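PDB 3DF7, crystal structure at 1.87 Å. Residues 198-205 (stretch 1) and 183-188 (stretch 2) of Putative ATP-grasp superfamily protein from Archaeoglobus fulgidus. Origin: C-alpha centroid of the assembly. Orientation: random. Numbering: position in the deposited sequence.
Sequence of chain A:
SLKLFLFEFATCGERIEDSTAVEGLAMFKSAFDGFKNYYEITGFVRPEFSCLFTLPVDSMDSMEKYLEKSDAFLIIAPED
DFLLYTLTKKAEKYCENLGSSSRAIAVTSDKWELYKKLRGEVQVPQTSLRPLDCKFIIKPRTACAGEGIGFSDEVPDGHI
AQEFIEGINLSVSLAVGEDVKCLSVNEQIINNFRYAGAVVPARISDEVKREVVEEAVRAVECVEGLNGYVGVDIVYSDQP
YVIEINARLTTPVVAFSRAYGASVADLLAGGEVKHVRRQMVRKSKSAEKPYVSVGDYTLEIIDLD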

ATOM      1  N   ALA A 198       9.791   7.864   1.233  1.00  9.10           N
ATOM      2  CA  ALA A 198      10.028   6.782   2.176  1.00  8.93           C
ATOM      3  C   ALA A 198      11.503   6.415   2.125  1.00  8.61           C
ATOM      4  O   ALA A 198      12.185   6.672   1.132  1.00 11.67           O
ATOM      5  CB  ALA A 198       9.168   5.563   1.825  1.00  8.12           C
ATOM      6  N   VAL A 199      11.993   5.837   3.213  1.00  8.36           N
ATOM      7  CA  VAL A 199      13.379   5.403   3.304  1.00  5.83           C
ATOM      8  C   VAL A 199      13.303   3.914   3.627  1.00  7.55           C
ATOM      9  O   VAL A 199      12.691   3.518   4.621  1.00  8.90           O
ATOM     10  CB  VAL A 199      14.132   6.160   4.418  1.00  6.37           C
ATOM     11  CG1 VAL A 199      15.570   5.678   4.498  1.00  5.70           C
ATOM     12  CG2 VAL A 199      14.098   7.658   4.137  1.00  8.34           C
ATOM     13  N   VAL A 200      13.905   3.098   2.765  1.00  5.78           N
ATOM     14  CA  VAL A 200      13.885   1.643   2.910  1.00  6.53           C
ATOM     15  C   VAL A 200      15.308   1.071   2.957  1.00  7.40           C
ATOM     16  O   VAL A 200      16.050   1.176   1.983  1.00  7.17           O
ATOM     17  CB  VAL A 200      13.144   0.998   1.704  1.00  6.41           C
ATOM     18  CG1 VAL A 200      13.041  -0.507   1.884  1.00  5.90           C
ATOM     19  CG2 VAL A 200      11.761   1.624   1.542  1.00  6.59           C
ATOM     20  N   PRO A 201      15.705   0.456   4.089  1.00  8.31           N
ATOM     21  CA  PRO A 201      14.919   0.271   5.314  1.00  7.84           C
ATOM     22  C   PRO A 201      14.938   1.518   6.196  1.00  8.21           C
ATOM     23  O   PRO A 201      15.745   2.426   5.990  1.00  7.26           O
ATOM     24  CB  PRO A 201      15.599  -0.920   5.978  1.00 10.12           C
ATOM     25  CG  PRO A 201      17.038  -0.674   5.648  1.00 10.75           C
ATOM     26  CD  PRO A 201      16.979  -0.282   4.176  1.00  8.59           C
ATOM     27  N   ALA A 202      14.053   1.549   7.186  1.00  6.93           N
ATOM     28  CA  ALA A 202      13.952   2.688   8.086  1.00  8.37           C
ATOM     29  C   ALA A 202      15.236   2.938   8.865  1.00 10.05           C
ATOM     30  O   ALA A 202      15.966   2.005   9.211  1.00  9.83           O
ATOM     31  CB  ALA A 202      12.791   2.479   9.058  1.00  9.08           C
ATOM     32  N   ARG A 203      15.504   4.209   9.136  1.00  9.29           N
ATOM     33  CA  ARG A 203      16.680   4.600   9.898  1.00  9.98           C
ATOM     34  C   ARG A 203      16.249   4.648  11.362  1.00 11.94           C
ATOM     35  O   ARG A 203      16.050   5.719  11.931  1.00 11.38           O
ATOM     36  CB  ARG A 203      17.179   5.973   9.421  1.00 12.04           C
ATOM     37  CG  ARG A 203      17.617   5.966   7.957  1.00 11.27           C
ATOM     38  CD  ARG A 203      17.854   7.369   7.404  1.00 12.91           C
ATOM     39  NE  ARG A 203      16.613   8.138   7.337  1.00 11.91           N
ATOM     40  CZ  ARG A 203      16.523   9.369   6.838  1.00 13.48           C
ATOM     41  NH1 ARG A 203      17.604   9.974   6.360  1.00 12.07           N
ATOM     42  NH2 ARG A 203      15.353   9.993   6.816  1.00 12.93           N
ATOM     43  N   ILE A 204      16.083   3.468  11.951  1.00 11.87           N
ATOM     44  CA  ILE A 204      15.660   3.345  13.341  1.00 11.00           C
ATOM     45  C   ILE A 204      16.506   2.307  14.067  1.00 11.14           C
ATOM     46  O   ILE A 204      17.158   1.474  13.438  1.00 10.56           O
ATOM     47  CB  ILE A 204      14.176   2.914  13.436  1.00 10.48           C
ATOM     48  CG1 ILE A 204      13.968   1.621  12.640  1.00 10.47           C
ATOM     49  CG2 ILE A 204      13.268   4.035  12.922  1.00 10.92           C
ATOM     50  CD1 ILE A 204      12.567   1.040  12.726  1.00  8.57           C
ATOM     51  N   SER A 205      16.489   2.356  15.395  1.00 11.43           N
ATOM     52  CA  SER A 205      17.247   1.404  16.196  1.00 12.60           C
ATOM     53  C   SER A 205      16.598   0.032  16.065  1.00 11.55           C
ATOM     54  O   SER A 205      15.433  -0.083  15.679  1.00 10.76           O
ATOM     55  CB  SER A 205      17.253   1.821  17.669  1.00 13.27           C
ATOM     56  OG  SER A 205      15.965   1.664  18.242  1.00 13.14           O
TER
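Stretch 2 (183-188) LSVNEQ

The contact is built around one carboxylate. Glu187 reaches across to Arg203 with chi1 and chi2 both t, an extended arm that carries its two oxygens to the guanidinium and lets them share the work. Glu187 OE2 takes Arg203 NH2 at 2.8 Å, and Glu187 OE1 takes Arg203 NE at 2.9 Å with an almost linear N-H...O angle of 175°. Glu187 OE2 lies at the edge of the guanidinium, near its plane, as a salt bridge with paired hydrogen bonds requires. OE1 also accepts from the backbone, with Arg203 N 3.1 Å from Glu187 OE1, so the acid fixes the loop's main chain as well as its charged tip. Arg203 sets off sideways from the strand, and its m, t, m rotamers bring the end back to the acid.

Beneath this bridge the main chains pair. Stretch 2 is extended throughout most of its length and runs antiparallel to strand 198-200; the N-to-C directions make an angle of 150°, and the axes approach to 4.5 Å. Val199 and Glu187 form the hydrogen-bonded pair: Val199 N to Glu187 O is 2.8 Å, and Glu187 N to Val199 O is 2.9 Å at 178°. One step along, Ala198 faces Gln188 as a non-hydrogen-bonded pair, their CA atoms 4.4 Å apart. CA-H...O contacts fill in between, with Ala198 CA 3.0 Å from Glu187 O and Asn186 CA 3.6 Å from Val199 O.

Regular pairing stops at a cis peptide bond before Pro201, yet the chain stays beside its partner. Ala202 N donates to Val185 O at 2.8 Å, so a residue already in the loop keeps a backbone anchor on stretch 2. Ile204 N then makes a weak 3.1 Å hydrogen bond back to Ala202 O.

The packing is modest and follows this path. Val199 and Glu187 place their side chains on the same face of the sheet, CB to CB 3.8 Å, while Ala198 and Gln188 share the other. Ala202 points toward stretch 2, and its small CB fits 3.6 Å from Glu187 N and 4.1 Å from Val185 CG1. That same CG1 of Val185 meets Ile204 CD1 at 3.8 Å, and Val200 CG1 lies 3.6 Å from Ser184 OG. Together the stretches bury 464 Å², and Glu187 has the largest area covered. The rule to read here is economy: Glu187 pairs with Val199 by backbone and grips, by side chain, the loop that follows strand 198-200.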

ATOM      1  N   LEU A 183       8.530  -8.259   5.938  1.00 12.82           N
ATOM      2  CA  LEU A 183       9.331  -8.156   4.731  1.00 12.85           C
ATOM      3  C   LEU A 183      10.234  -6.934   4.791  1.00 12.23           C
ATOM      4  O   LEU A 183      11.365  -6.960   4.299  1.00 11.93           O
ATOM      5  CB  LEU A 183       8.425  -8.045   3.507  1.00 11.94           C
ATOM      6  CG  LEU A 183       7.415  -9.165   3.261  1.00 13.89           C
ATOM      7  CD1 LEU A 183       6.729  -8.918   1.924  1.00 12.03           C
ATOM      8  CD2 LEU A 183       8.118 -10.524   3.263  1.00 11.26           C
ATOM      9  N   SER A 184       9.731  -5.865   5.399  1.00  9.21           N
ATOM     10  CA  SER A 184      10.496  -4.633   5.485  1.00  9.40           C
ATOM     11  C   SER A 184       9.852  -3.628   6.425  1.00  8.91           C
ATOM     12  O   SER A 184       8.630  -3.621   6.598  1.00  9.07           O
ATOM     13  CB  SER A 184      10.599  -4.010   4.088  1.00 10.08           C
ATOM     14  OG  SER A 184      11.296  -2.776   4.107  1.00 10.77           O
ATOM     15  N   VAL A 185      10.684  -2.799   7.049  1.00  8.43           N
ATOM     16  CA  VAL A 185      10.196  -1.733   7.918  1.00  8.60           C
ATOM     17  C   VAL A 185      10.685  -0.468   7.228  1.00  9.36           C
ATOM     18  O   VAL A 185      11.891  -0.291   7.005  1.00  9.17           O
ATOM     19  CB  VAL A 185      10.762  -1.823   9.350  1.00  9.72           C
ATOM     20  CG1 VAL A 185      10.333  -0.596  10.149  1.00 12.16           C
ATOM     21  CG2 VAL A 185      10.237  -3.082  10.033  1.00 10.39           C
ATOM     22  N   ASN A 186       9.744   0.397   6.869  1.00  8.87           N
ATOM     23  CA  ASN A 186      10.063   1.612   6.137  1.00  9.54           C
ATOM     24  C   ASN A 186       9.784   2.890   6.899  1.00  9.79           C
ATOM     25  O   ASN A 186       8.885   2.959   7.731  1.00 11.22           O
ATOM     26  CB  ASN A 186       9.273   1.630   4.829  1.00  9.30           C
ATOM     27  CG  ASN A 186       8.913   0.236   4.354  1.00 11.94           C
ATOM     28  OD1 ASN A 186       7.753  -0.192   4.450  1.00 13.78           O
ATOM     29  ND2 ASN A 186       9.906  -0.490   3.854  1.00  7.67           N
ATOM     30  N   GLU A 187      10.566   3.913   6.590  1.00  9.33           N
ATOM     31  CA  GLU A 187      10.415   5.209   7.222  1.00 10.80           C
ATOM     32  C   GLU A 187       9.604   6.072   6.261  1.00 12.06           C
ATOM     33  O   GLU A 187       9.858   6.071   5.058  1.00 14.56           O
ATOM     34  CB  GLU A 187      11.794   5.814   7.446  1.00 12.55           C
ATOM     35  CG  GLU A 187      11.811   7.123   8.189  1.00 13.01           C
ATOM     36  CD  GLU A 187      13.216   7.673   8.308  1.00 13.67           C
ATOM     37  OE1 GLU A 187      14.176   6.875   8.201  1.00 13.69           O
ATOM     38  OE2 GLU A 187      13.360   8.889   8.522  1.00 12.63           O
ATOM     39  N   GLN A 188       8.622   6.796   6.780  1.00 11.01           N
ATOM     40  CA  GLN A 188       7.813   7.653   5.928  1.00 12.70           C
ATOM     41  C   GLN A 188       8.177   9.115   6.158  1.00 12.63           C
ATOM     42  O   GLN A 188       8.368   9.551   7.295  1.00 13.16           O
ATOM     43  CB  GLN A 188       6.321   7.444   6.209  1.00 14.04           C
ATOM     44  CG  GLN A 188       5.816   6.008   6.026  1.00 18.67           C
ATOM     45  CD  GLN A 188       5.970   5.488   4.604  1.00 22.58           C
ATOM     46  OE1 GLN A 188       5.710   6.203   3.635  1.00 25.56           O
ATOM     47  NE2 GLN A 188       6.376   4.228   4.474  1.00 24.36           N
TER